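Local structure of staphylococcal enterotoxin-like toxin (Staphylococcus aureus, 4DXF) at residues I164-K169 with D197-N202; N75-V80 with T98-K103; I113-N118 with G157-G162; R20-K25 with F79-E84. The protein probably binds carbohydrate as a staphylococcal superantigen-like protein and may help the bacterium to interfere with host defences. All blocks are in the same frame, centred on the assembly; numbering follows the deposited sequence. Where two conformers were deposited one is given.

Interaction 1 of 4, residues I164-K169 with D197-N202; sequences IVIKMK and DNIEVN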
loop_
_atom_site.group_PDB
_atom_site.type_symbol
_atom_site.label_atom_id
_atom_site.label_comp_id
_atom_site.label_asym_id
_atom_site.label_seq_id
_atom_site.Cartn_x
_atom_site.Cartn_y
_atom_site.Cartn_z
ATOM N N ILE A 164 0.309 -6.700 -10.524
ATOM C CA ILE A 164 0.545 -7.579 -9.409
ATOM C C ILE A 164 -0.812 -8.239 -8.982
ATOM O O ILE A 164 -1.866 -7.543 -8.947
ATOM C CB ILE A 164 1.021 -6.746 -8.249
ATOM C CG1 ILE A 164 2.424 -6.145 -8.462
ATOM C CG2 ILE A 164 0.936 -7.611 -6.948
ATOM C CD1 ILE A 164 2.488 -4.850 -7.672
ATOM N N VAL A 165 -0.801 -9.537 -8.723
ATOM C CA VAL A 165 -1.994 -10.233 -8.292
ATOM C C VAL A 165 -1.703 -10.969 -6.981
ATOM O O VAL A 165 -0.776 -11.825 -6.886
ATOM C CB VAL A 165 -2.567 -11.247 -9.379
ATOM C CG1 VAL A 165 -3.912 -11.988 -8.913
ATOM C CG2 VAL A 165 -2.688 -10.584 -10.791
ATOM N N ILE A 166 -2.540 -10.638 -5.996
ATOM C CA ILE A 166 -2.411 -11.244 -4.666
ATOM C C ILE A 166 -3.419 -12.363 -4.618
ATOM O O ILE A 166 -4.624 -12.123 -4.743
ATOM C CB ILE A 166 -2.750 -10.218 -3.545
ATOM C CG1 ILE A 166 -2.047 -8.861 -3.664
ATOM C CG2 ILE A 166 -2.538 -10.820 -2.093
ATOM C CD1 ILE A 166 -0.484 -8.871 -3.595
ATOM N N LYS A 167 -2.951 -13.594 -4.470
ATOM C CA LYS A 167 -3.852 -14.735 -4.523
ATOM C C LYS A 167 -4.134 -15.183 -3.114
ATOM O O LYS A 167 -3.209 -15.477 -2.394
ATOM C CB LYS A 167 -3.265 -15.909 -5.337
ATOM C CG LYS A 167 -3.132 -15.459 -6.835
ATOM C CD LYS A 167 -2.505 -16.530 -7.715
ATOM C CE LYS A 167 -3.531 -17.147 -8.653
ATOM N NZ LYS A 167 -3.081 -18.531 -9.002
ATOM N N MET A 168 -5.418 -15.234 -2.767
ATOM C CA MET A 168 -5.866 -15.604 -1.424
ATOM C C MET A 168 -6.070 -17.118 -1.243
ATOM O O MET A 168 -6.507 -17.808 -2.177
ATOM C CB MET A 168 -7.147 -14.836 -1.164
ATOM C CG MET A 168 -6.956 -13.291 -1.320
ATOM S SD MET A 168 -5.562 -12.600 -0.384
ATOM C CE MET A 168 -6.221 -12.582 1.340
ATOM N N LYS A 169 -5.759 -17.631 -0.048
ATOM C CA LYS A 169 -5.917 -19.069 0.298
ATOM C C LYS A 169 -7.373 -19.496 0.132
ATOM O O LYS A 169 -7.678 -20.631 -0.309
ATOM C CB LYS A 169 -5.475 -19.365 1.744
ATOM C CG LYS A 169 -4.002 -19.665 1.898
ATOM C CD LYS A 169 -3.643 -19.674 3.353
ATOM C CE LYS A 169 -2.166 -19.615 3.516
ATOM N NZ LYS A 169 -1.526 -20.581 2.570
ATOM N N ASP A 197 -1.914 -16.356 -0.072
ATOM C CA ASP A 197 -1.256 -17.569 -0.438
ATOM C C ASP A 197 0.074 -17.336 -1.195
ATOM O O ASP A 197 1.157 -17.744 -0.729
ATOM C CB ASP A 197 -2.213 -18.407 -1.268
ATOM C CG ASP A 197 -1.705 -19.797 -1.444
ATOM O OD1 ASP A 197 -1.255 -20.422 -0.439
ATOM O OD2 ASP A 197 -1.706 -20.233 -2.591
ATOM N N ASN A 198 -0.034 -16.668 -2.345
ATOM C CA ASN A 198 1.120 -16.343 -3.223
ATOM C C ASN A 198 0.785 -15.088 -4.046
ATOM O O ASN A 198 -0.387 -14.635 -4.155
ATOM C CB ASN A 198 1.581 -17.523 -4.118
ATOM C CG ASN A 198 0.549 -17.914 -5.154
ATOM O OD1 ASN A 198 0.553 -17.439 -6.301
ATOM N ND2 ASN A 198 -0.377 -18.749 -4.744
ATOM N N ILE A 199 1.839 -14.549 -4.652
ATOM C CA ILE A 199 1.734 -13.270 -5.309
ATOM C C ILE A 199 2.337 -13.524 -6.703
ATOM O O ILE A 199 3.412 -14.130 -6.772
ATOM C CB ILE A 199 2.520 -12.224 -4.538
ATOM C CG1 ILE A 199 1.897 -12.028 -3.161
ATOM C CG2 ILE A 199 2.530 -10.883 -5.312
ATOM C CD1 ILE A 199 2.646 -11.118 -2.313
ATOM N N GLU A 200 1.629 -13.089 -7.734
ATOM C CA GLU A 200 2.058 -13.238 -9.154
ATOM C C GLU A 200 2.270 -11.862 -9.794
ATOM O O GLU A 200 1.414 -10.974 -9.711
ATOM C CB GLU A 200 1.068 -14.121 -9.930
ATOM C CG GLU A 200 1.178 -15.685 -9.671
ATOM C CD GLU A 200 -0.121 -16.479 -10.034
ATOM O OE1 GLU A 200 -1.115 -15.882 -10.558
ATOM O OE2 GLU A 200 -0.147 -17.714 -9.782
ATOM N N VAL A 201 3.440 -11.627 -10.400
ATOM C CA VAL A 201 3.727 -10.266 -10.884
ATOM C C VAL A 201 4.059 -10.470 -12.375
ATOM O O VAL A 201 4.821 -11.390 -12.680
ATOM C CB VAL A 201 4.943 -9.650 -10.179
ATOM C CG1 VAL A 201 5.322 -8.298 -10.773
ATOM C CG2 VAL A 201 4.613 -9.394 -8.673
ATOM N N ASN A 202 3.463 -9.655 -13.244
ATOM C CA ASN A 202 3.786 -9.774 -14.660
ATOM C C ASN A 202 4.119 -8.390 -15.177
ATOM O O ASN A 202 3.368 -7.434 -14.974
ATOM C CB ASN A 202 2.662 -10.488 -15.415
ATOM C CG ASN A 202 3.076 -10.830 -16.824
ATOM O OD1 ASN A 202 4.049 -11.549 -17.038
ATOM N ND2 ASN A 202 2.416 -10.240 -17.772
#
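Strands 162-168 and 196-203 run antiparallel as neighbours in the mixed sheet of the beta-grasp domain, and a classic beta bulge interrupts their pairing where Asp197 and Asn198 both face Lys167. Backbone bonds set the register. Val165 and Glu200 form a hydrogen-bonded pair with both links in use, the straighter running from Glu200 N to Val165 O (2.8 Å, 170°). Lys167 N meets Asn198 O at 2.8 Å, nearly along the C=O axis. At the bulge Lys167 O takes a good bond from Asp197 N (2.8 Å) and a weak one from Asn198 N.

Apolar packing fills the face that carries Ile164, Ile166, Ile199 and Val201, against which Leu145 and Leu149 of helix 138-153 pack. The branched chains run alongside one another: Ile164 CG2 touches Ile199 CG2 at 4.0 Å, and Ile166 CD1 lies against Ile199 CG1.

The other face is mixed: Val165 and Asn198 share it with the charged pair Lys167 and Glu200. Lys167 bends at chi3 (109°) and crosses Glu200 obliquely, so that its CD and CE lie along the carboxylate and NZ meets OE2 at 3.1 Å from above the carboxylate plane. Within the bulge, Asn198 ND2 donates to Asp197 OD2, which leaves the other oxygen to a salt bridge: Lys169 NZ reaches Asp197 OD1 at 3.0 Å on its anti lone pair.

Interaction 2 of 4, residues N75-V80 with T98-K103; sequences NVDVFV and TKSNSK
A serine hydroxyl gripping a buried aspartate carboxylate marks the place where the hairpin of strands 76-80 and 92-99 in the OB-fold domain comes apart. Ser100 OG, anti to its own carbonyl carbon (chi1 -55°), donates to Asp77 OD1 at 2.7 Å, arriving from above the carboxylate plane, 48° out of it. Asp77 CG likewise stands anti to its carbonyl carbon, which carries the carboxylate off its own strand toward Ser100 CA.

The antiparallel pairing is short. Asp77 and Thr98 make a hydrogen-bonded pair: Asp77 N gives to Thr98 O and Thr98 N to Asp77 O, each at 2.9 Å. On the same face Thr98 OG1 packs on Asp77 CB at 3.3 Å, while its polar partner is Lys133 NZ. Two residues on, Ser100 N donates to Asn75 O at 3.0 Å; the bond is straight at the hydrogen (170°), yet the donor stands well above the carbonyl plane. Asn75 and Val76 both face Glu33 in a G1 bulge, where the chain turns a corner.

Both oxygens of Asp77 are multiply held. Asn32 N also bonds OD1, and Lys133 NZ makes a salt bridge to OD2, which should favour the ionised acid. The last link is a water that donates to Asp77 OD2 at 2.6 Å and accepts from Asn101 N at 2.9 Å.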
loop_
_atom_site.group_PDB
_atom_site.type_symbol
_atom_site.label_atom_id
_atom_site.label_comp_id
_atom_site.label_asym_id
_atom_site.label_seq_id
_atom_site.Cartn_x
_atom_site.Cartn_y
_atom_site.Cartn_z
ATOM N N ASN A 75 -6.498 0.593 18.919
ATOM C CA ASN A 75 -6.041 -0.604 18.199
ATOM C C ASN A 75 -6.038 -0.409 16.683
ATOM O O ASN A 75 -6.546 -1.256 15.954
ATOM C CB ASN A 75 -6.877 -1.834 18.404
ATOM C CG ASN A 75 -6.838 -2.336 19.847
ATOM O OD1 ASN A 75 -7.894 -2.553 20.452
ATOM N ND2 ASN A 75 -5.649 -2.513 20.384
ATOM N N VAL A 76 -5.515 0.731 16.339
ATOM C CA VAL A 76 -5.255 1.157 14.939
ATOM C C VAL A 76 -3.755 1.007 14.601
ATOM O O VAL A 76 -2.870 1.446 15.362
ATOM C CB VAL A 76 -5.779 2.610 14.832
ATOM C CG1 VAL A 76 -5.304 3.314 13.545
ATOM C CG2 VAL A 76 -7.303 2.461 14.904
ATOM N N ASP A 77 -3.509 0.477 13.373
ATOM C CA ASP A 77 -2.179 0.409 12.782
ATOM C C ASP A 77 -2.354 1.269 11.477
ATOM O O ASP A 77 -3.424 1.199 10.896
ATOM C CB ASP A 77 -1.871 -1.009 12.338
ATOM C CG ASP A 77 -1.423 -1.922 13.470
ATOM O OD1 ASP A 77 -1.571 -1.472 14.640
ATOM O OD2 ASP A 77 -0.949 -3.034 13.155
ATOM N N VAL A 78 -1.348 2.039 11.130
ATOM C CA VAL A 78 -1.385 2.825 9.853
ATOM C C VAL A 78 -0.101 2.626 9.115
ATOM O O VAL A 78 1.023 2.716 9.687
ATOM C CB VAL A 78 -1.623 4.309 10.146
ATOM C CG1 VAL A 78 -1.911 5.068 8.805
ATOM C CG2 VAL A 78 -2.855 4.535 11.053
ATOM N N PHE A 79 -0.262 2.338 7.789
ATOM C CA PHE A 79 0.875 2.328 6.906
ATOM C C PHE A 79 0.784 3.731 6.227
ATOM O O PHE A 79 -0.256 3.981 5.545
ATOM C CB PHE A 79 0.702 1.166 5.901
ATOM C CG PHE A 79 1.824 1.146 4.892
ATOM C CD1 PHE A 79 3.080 0.703 5.265
ATOM C CD2 PHE A 79 1.623 1.632 3.617
ATOM C CE1 PHE A 79 4.211 0.758 4.345
ATOM C CE2 PHE A 79 2.707 1.726 2.688
ATOM C CZ PHE A 79 3.992 1.258 3.022
ATOM N N VAL A 80 1.842 4.513 6.371
ATOM C CA VAL A 80 1.922 5.937 5.997
ATOM C C VAL A 80 2.913 6.111 4.863
ATOM O O VAL A 80 4.057 5.719 4.964
ATOM C CB VAL A 80 2.317 6.859 7.203
ATOM C CG1 VAL A 80 2.556 8.355 6.803
ATOM C CG2 VAL A 80 1.289 6.754 8.270
ATOM N N THR A 98 -5.558 -0.152 9.508
ATOM C CA THR A 98 -5.935 -1.519 9.704
ATOM C C THR A 98 -6.108 -1.751 11.272
ATOM O O THR A 98 -5.712 -0.914 12.005
ATOM C CB THR A 98 -4.842 -2.545 9.276
ATOM O OG1 THR A 98 -3.602 -2.249 9.841
ATOM C CG2 THR A 98 -4.672 -2.482 7.673
ATOM N N LYS A 99 -6.697 -2.859 11.613
ATOM C CA LYS A 99 -6.803 -3.323 13.003
ATOM C C LYS A 99 -5.465 -3.911 13.440
ATOM O O LYS A 99 -4.871 -4.707 12.765
ATOM C CB LYS A 99 -7.870 -4.404 13.144
ATOM C CG LYS A 99 -8.149 -4.726 14.639
ATOM C CD LYS A 99 -9.570 -5.327 14.829
ATOM C CE LYS A 99 -9.584 -6.878 14.764
ATOM N NZ LYS A 99 -9.271 -7.540 16.091
ATOM N N SER A 100 -5.014 -3.525 14.625
ATOM C CA SER A 100 -3.761 -4.052 15.183
ATOM C C SER A 100 -3.859 -5.579 15.404
ATOM O O SER A 100 -4.924 -6.127 15.604
ATOM C CB SER A 100 -3.495 -3.351 16.553
ATOM O OG SER A 100 -3.478 -1.934 16.465
ATOM N N ASN A 101 -2.730 -6.258 15.357
ATOM C CA ASN A 101 -2.647 -7.686 15.612
ATOM C C ASN A 101 -3.277 -8.017 16.983
ATOM O O ASN A 101 -3.169 -7.220 17.901
ATOM C CB ASN A 101 -1.181 -8.048 15.701
ATOM C CG ASN A 101 -0.551 -8.214 14.307
ATOM O OD1 ASN A 101 -1.216 -7.958 13.309
ATOM N ND2 ASN A 101 0.679 -8.633 14.256
ATOM N N SER A 102 -3.824 -9.217 17.066
ATOM C CA SER A 102 -4.303 -9.801 18.363
ATOM C C SER A 102 -3.419 -10.976 18.718
ATOM O O SER A 102 -3.658 -11.662 19.723
ATOM C CB SER A 102 -5.774 -10.259 18.200
ATOM O OG SER A 102 -5.824 -11.285 17.214
ATOM N N LYS A 103 -2.388 -11.220 17.937
ATOM C CA LYS A 103 -1.485 -12.375 18.136
ATOM C C LYS A 103 -0.239 -12.205 17.261
ATOM O O LYS A 103 -0.261 -11.364 16.350
ATOM C CB LYS A 103 -2.200 -13.688 17.765
ATOM C CG LYS A 103 -2.734 -13.741 16.319
ATOM C CD LYS A 103 -2.626 -15.160 15.708
ATOM C CE LYS A 103 -3.681 -16.118 16.207
ATOM N NZ LYS A 103 -5.012 -15.781 15.640
HETATM O O HOH W 1 -0.239 -4.797 14.973
#

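Interaction 3 of 4, residues I113-N118 with G157-G162; sequences ITKEDN and GNVGSG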
loop_
_atom_site.group_PDB
_atom_site.type_symbol
_atom_site.label_atom_id
_atom_site.label_comp_id
_atom_site.label_asym_id
_atom_site.label_seq_id
_atom_site.Cartn_x
_atom_site.Cartn_y
_atom_site.Cartn_z
ATOM N N ILE A 113 7.771 -13.613 -10.487
ATOM C CA ILE A 113 7.878 -12.400 -11.307
ATOM C C ILE A 113 8.200 -12.789 -12.727
ATOM O O ILE A 113 9.176 -13.509 -12.927
ATOM C CB ILE A 113 8.947 -11.487 -10.794
ATOM C CG1 ILE A 113 8.531 -11.102 -9.351
ATOM C CG2 ILE A 113 9.050 -10.187 -11.703
ATOM C CD1 ILE A 113 9.689 -10.688 -8.429
ATOM N N THR A 114 7.358 -12.359 -13.665
ATOM C CA THR A 114 7.695 -12.639 -15.048
ATOM C C THR A 114 7.846 -11.266 -15.673
ATOM O O THR A 114 6.939 -10.422 -15.520
ATOM C CB THR A 114 6.608 -13.452 -15.810
ATOM O OG1 THR A 114 6.271 -14.706 -15.183
ATOM C CG2 THR A 114 7.046 -13.753 -17.274
ATOM N N LYS A 115 8.963 -11.038 -16.398
ATOM C CA LYS A 115 9.187 -9.759 -16.985
ATOM C C LYS A 115 9.548 -9.869 -18.470
ATOM O O LYS A 115 10.333 -10.722 -18.785
ATOM C CB LYS A 115 10.333 -9.119 -16.258
ATOM C CG LYS A 115 10.815 -7.762 -16.905
ATOM C CD LYS A 115 11.729 -6.934 -16.030
ATOM C CE LYS A 115 13.090 -7.546 -15.809
ATOM N NZ LYS A 115 14.014 -6.499 -15.303
ATOM N N GLU A 116 8.938 -9.035 -19.322
ATOM C CA GLU A 116 9.278 -8.967 -20.760
ATOM C C GLU A 116 9.680 -7.562 -21.113
ATOM O O GLU A 116 8.861 -6.649 -20.988
ATOM C CB GLU A 116 8.085 -9.350 -21.616
ATOM C CG GLU A 116 8.411 -9.289 -23.135
ATOM C CD GLU A 116 7.393 -9.976 -24.047
ATOM O OE1 GLU A 116 6.275 -10.350 -23.599
ATOM O OE2 GLU A 116 7.708 -10.091 -25.257
ATOM N N ASP A 117 10.928 -7.385 -21.562
ATOM C CA ASP A 117 11.422 -6.040 -21.824
ATOM C C ASP A 117 11.029 -5.637 -23.258
ATOM O O ASP A 117 10.349 -6.397 -23.973
ATOM C CB ASP A 117 12.921 -5.916 -21.523
ATOM C CG ASP A 117 13.782 -6.756 -22.478
ATOM O OD1 ASP A 117 13.305 -7.068 -23.604
ATOM O OD2 ASP A 117 14.920 -7.091 -22.088
ATOM N N ASN A 118 11.404 -4.426 -23.651
ATOM C CA ASN A 118 11.114 -3.826 -24.955
ATOM C C ASN A 118 11.727 -4.625 -26.114
ATOM O O ASN A 118 11.303 -4.532 -27.270
ATOM C CB ASN A 118 11.583 -2.342 -24.964
ATOM C CG ASN A 118 12.898 -2.110 -24.190
ATOM O OD1 ASN A 118 13.387 -2.979 -23.479
ATOM N ND2 ASN A 118 13.455 -0.917 -24.325
ATOM N N GLY A 157 11.808 1.305 -15.178
ATOM C CA GLY A 157 13.113 1.599 -15.767
ATOM C C GLY A 157 12.919 1.563 -17.270
ATOM O O GLY A 157 12.501 2.557 -17.855
ATOM N N ASN A 158 13.141 0.369 -17.829
ATOM C CA ASN A 158 12.940 -0.050 -19.218
ATOM C C ASN A 158 11.450 -0.265 -19.526
ATOM O O ASN A 158 10.960 0.149 -20.592
ATOM C CB ASN A 158 13.706 -1.386 -19.449
ATOM C CG ASN A 158 13.505 -2.438 -18.221
ATOM O OD1 ASN A 158 12.739 -2.170 -17.264
ATOM N ND2 ASN A 158 14.189 -3.605 -18.271
ATOM N N VAL A 159 10.716 -0.882 -18.585
ATOM C CA VAL A 159 9.301 -1.247 -18.800
ATOM C C VAL A 159 8.473 -0.872 -17.545
ATOM O O VAL A 159 9.016 -0.863 -16.423
ATOM C CB VAL A 159 9.057 -2.755 -19.133
ATOM C CG1 VAL A 159 9.422 -3.111 -20.625
ATOM C CG2 VAL A 159 9.758 -3.688 -18.144
ATOM N N GLY A 160 7.202 -0.550 -17.750
ATOM C CA GLY A 160 6.369 0.006 -16.634
ATOM C C GLY A 160 4.886 -0.295 -16.696
ATOM O O GLY A 160 4.098 0.532 -16.283
ATOM N N SER A 161 4.523 -1.479 -17.195
ATOM C CA SER A 161 3.156 -1.914 -17.314
ATOM C C SER A 161 3.064 -3.358 -16.827
ATOM O O SER A 161 4.114 -3.996 -16.602
ATOM C CB SER A 161 2.684 -1.769 -18.784
ATOM O OG SER A 161 1.370 -2.289 -18.890
ATOM N N GLY A 162 1.834 -3.844 -16.622
ATOM C CA GLY A 162 1.548 -5.236 -16.244
ATOM C C GLY A 162 0.767 -5.177 -14.925
ATOM O O GLY A 162 0.007 -4.233 -14.702
#
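Val159 stands with CG1 anti to its carbonyl carbon (chi1 -77°), and this turns that methyl onto the backbone at the end of strand 107-116. Asn158 just before it has CG in the crowded position between its N and carbonyl carbon (chi1 44°), while Lys115, with CG anti to its N, bends at chi3 (69°) and brings its ammonium to the tip of that amide.

The valine carries the contact. Its CG1 lies 3.6 Å from Glu116 O and 3.7 Å from Asp117 CA, and it reaches Asn118 N as well, so a single methyl rests on main-chain atoms of three successive residues. The other branch, CG2, meets the aliphatic part of Lys115 at CD, 4.3 Å away. Beyond the strand the same valine packs on Ile203.

Lys115 and Asn158 approach tip to tip, NZ standing 4.1 Å from ND2. Both are donors, so this is mere proximity; NZ bonds instead to Asn153 O near the end of helix 138-153. Asn158 ND2 also lies beside Asp117 CB, whereas the Asp117 carboxylate turns to Thr121 N. Asn158 OD1 folds back to accept from Val159 N at 2.7 Å in a bent bond. The result is a loop folded against a strand end by van der Waals contact, at the surface of the beta-grasp domain where the chain passes from helix 138-153 to strand 162-168.

Interaction 4 of 4, residues R20-K25 with F79-E84; sequences RAYYTK and FVVLEE
Tyr22 and Glu83 cross obliquely, with the phenol ring and the carboxylate plane 84° apart, so the acid stands almost upright at the ring edge. Tyr22 CG is anti to its backbone N (chi1 179°), which carries the ring away from helix 17-22 toward the 79-84 segment. Glu83, extended beyond CG, brings up OE2 to accept from Tyr22 OH at 2.7 Å; the hydroxyl comes from above the carboxylate plane, 49° out of it. OE2 also lies 3.4 Å from Tyr22 CE1, so the acid spans the corner between hydroxyl and ring. Lys181 makes a cation-pi contact with this ring and a long, weak ion pair with Glu83 OE1.

Lys25 runs at about a right angle to Glu83. Its base meets Val81, CB to CG1 at 4.1 Å, and bends at chi3 and chi4 then swing the tip to the backbone. There NZ donates to Leu82 O at 3.1 Å, in the carbonyl plane and on a lone pair, while Glu83 CG packs on Lys25 CE at 4.1 Å. A water accepting from Lys25 NZ at 2.9 Å and from Glu84 N prolongs the link.

Lys25 is placed by a type I turn from Tyr22, closed by Lys25 N on Tyr22 O. The arrangement thus ties the turn after the N-terminal helix to the chain leaving strand 76-80 of the OB-fold domain.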
loop_
_atom_site.group_PDB
_atom_site.type_symbol
_atom_site.label_atom_id
_atom_site.label_comp_id
_atom_site.label_asym_id
_atom_site.label_seq_id
_atom_site.Cartn_x
_atom_site.Cartn_y
_atom_site.Cartn_z
ATOM N N ARG A 20 7.749 6.055 -10.877
ATOM C CA ARG A 20 8.947 5.639 -10.199
ATOM C C ARG A 20 9.183 6.557 -8.983
ATOM O O ARG A 20 9.695 6.098 -7.952
ATOM C CB ARG A 20 10.161 5.724 -11.118
ATOM C CG ARG A 20 11.351 4.984 -10.617
ATOM C CD ARG A 20 12.548 5.083 -11.613
ATOM N NE ARG A 20 13.555 4.112 -11.175
ATOM C CZ ARG A 20 14.334 4.306 -10.113
ATOM N NH1 ARG A 20 14.292 5.451 -9.432
ATOM N NH2 ARG A 20 15.170 3.355 -9.735
ATOM N N ALA A 21 8.835 7.838 -9.106
ATOM C CA ALA A 21 9.036 8.791 -8.024
ATOM C C ALA A 21 8.145 8.368 -6.858
ATOM O O ALA A 21 8.598 8.335 -5.698
ATOM C CB ALA A 21 8.659 10.268 -8.463
ATOM N N TYR A 22 6.904 8.067 -7.162
ATOM C CA TYR A 22 5.884 7.901 -6.103
ATOM C C TYR A 22 6.282 6.665 -5.323
ATOM O O TYR A 22 6.353 6.685 -4.060
ATOM C CB TYR A 22 4.486 7.757 -6.689
ATOM C CG TYR A 22 3.455 7.572 -5.589
ATOM C CD1 TYR A 22 3.103 8.642 -4.777
ATOM C CD2 TYR A 22 2.949 6.314 -5.303
ATOM C CE1 TYR A 22 2.177 8.454 -3.719
ATOM C CE2 TYR A 22 2.033 6.112 -4.248
ATOM C CZ TYR A 22 1.647 7.175 -3.478
ATOM O OH TYR A 22 0.736 6.955 -2.416
ATOM N N TYR A 23 6.588 5.600 -6.058
ATOM C CA TYR A 23 6.843 4.283 -5.421
ATOM C C TYR A 23 8.257 4.072 -4.851
ATOM O O TYR A 23 8.583 2.995 -4.358
ATOM C CB TYR A 23 6.364 3.168 -6.324
ATOM C CG TYR A 23 4.832 3.009 -6.412
ATOM C CD1 TYR A 23 4.111 2.520 -5.318
ATOM C CD2 TYR A 23 4.116 3.420 -7.535
ATOM C CE1 TYR A 23 2.732 2.362 -5.364
ATOM C CE2 TYR A 23 2.752 3.240 -7.629
ATOM C CZ TYR A 23 2.026 2.748 -6.478
ATOM O OH TYR A 23 0.695 2.570 -6.517
ATOM N N THR A 24 9.066 5.127 -4.860
ATOM C CA THR A 24 10.340 5.123 -4.160
ATOM C C THR A 24 10.330 6.072 -2.950
ATOM O O THR A 24 11.349 6.267 -2.300
ATOM C CB THR A 24 11.550 5.440 -5.139
ATOM O OG1 THR A 24 11.276 6.643 -5.864
ATOM C CG2 THR A 24 11.694 4.281 -6.081
ATOM N N LYS A 25 9.181 6.705 -2.724
ATOM C CA LYS A 25 8.939 7.527 -1.528
ATOM C C LYS A 25 9.158 6.704 -0.261
ATOM O O LYS A 25 9.004 5.472 -0.268
ATOM C CB LYS A 25 7.524 8.097 -1.542
ATOM C CG LYS A 25 7.458 9.339 -2.381
ATOM C CD LYS A 25 6.059 9.607 -2.779
ATOM C CE LYS A 25 5.337 10.541 -1.891
ATOM N NZ LYS A 25 5.874 11.909 -1.500
ATOM N N PHE A 79 -0.262 2.338 7.789
ATOM C CA PHE A 79 0.875 2.328 6.906
ATOM C C PHE A 79 0.784 3.731 6.227
ATOM O O PHE A 79 -0.256 3.981 5.545
ATOM C CB PHE A 79 0.702 1.166 5.901
ATOM C CG PHE A 79 1.824 1.146 4.892
ATOM C CD1 PHE A 79 3.080 0.703 5.265
ATOM C CD2 PHE A 79 1.623 1.632 3.617
ATOM C CE1 PHE A 79 4.211 0.758 4.345
ATOM C CE2 PHE A 79 2.707 1.726 2.688
ATOM C CZ PHE A 79 3.992 1.258 3.022
ATOM N N VAL A 80 1.842 4.513 6.371
ATOM C CA VAL A 80 1.922 5.937 5.997
ATOM C C VAL A 80 2.913 6.111 4.863
ATOM O O VAL A 80 4.057 5.719 4.964
ATOM C CB VAL A 80 2.317 6.859 7.203
ATOM C CG1 VAL A 80 2.556 8.355 6.803
ATOM C CG2 VAL A 80 1.289 6.754 8.270
ATOM N N VAL A 81 2.457 6.870 3.854
ATOM C CA VAL A 81 3.379 7.378 2.839
ATOM C C VAL A 81 3.058 8.894 2.784
ATOM O O VAL A 81 1.942 9.230 2.336
ATOM C CB VAL A 81 3.051 6.712 1.446
ATOM C CG1 VAL A 81 4.019 7.326 0.352
ATOM C CG2 VAL A 81 3.282 5.218 1.477
ATOM N N LEU A 82 3.938 9.751 3.308
ATOM C CA LEU A 82 3.633 11.201 3.425
ATOM C C LEU A 82 3.613 11.734 1.968
ATOM O O LEU A 82 4.438 11.315 1.149
ATOM C CB LEU A 82 4.640 11.956 4.204
ATOM C CG LEU A 82 4.765 11.547 5.684
ATOM C CD1 LEU A 82 5.929 12.262 6.279
ATOM C CD2 LEU A 82 3.395 11.943 6.273
ATOM N N GLU A 83 2.626 12.565 1.686
ATOM C CA GLU A 83 2.439 13.062 0.305
ATOM C C GLU A 83 2.108 14.532 0.348
ATOM O O GLU A 83 1.601 15.039 1.361
ATOM C CB GLU A 83 1.241 12.377 -0.322
ATOM C CG GLU A 83 1.434 10.989 -0.757
ATOM C CD GLU A 83 0.217 10.426 -1.523
ATOM O OE1 GLU A 83 -0.358 11.108 -2.413
ATOM O OE2 GLU A 83 -0.136 9.259 -1.334
ATOM N N GLU A 84 2.384 15.241 -0.759
ATOM C CA GLU A 84 1.841 16.586 -0.818
ATOM C C GLU A 84 0.343 16.566 -1.157
ATOM O O GLU A 84 -0.227 15.556 -1.604
ATOM C CB GLU A 84 2.756 17.564 -1.597
ATOM C CG GLU A 84 3.924 17.992 -0.680
ATOM C CD GLU A 84 4.906 18.965 -1.306
ATOM O OE1 GLU A 84 4.953 20.137 -0.853
ATOM O OE2 GLU A 84 5.639 18.551 -2.233
HETATM O O HOH W 2 4.043 13.791 -2.737
#

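How the interactions relate
Interactions 1 and 3 belong to the beta-grasp domain, interactions 2 and 4 to the OB-fold domain. Interactions 1, 2 and 4 are partly buried. Interaction 1 is a sheet pairing with a greasy face under the helix and a salt bridge on the other; interaction 3 is a surface contact of a loop with a strand end, held without polar bonds. The two touch, since strands 196-203 and 107-116 are neighbours in one sheet and Val201 O probably accepts from Thr114 N. Interactions 2 and 4 share Phe79 and Val80: the first secures the start of strand 76-80 through backbone pairing and a buried acid, the second its exit through side-chain bonds, with centres about 20 Å apart.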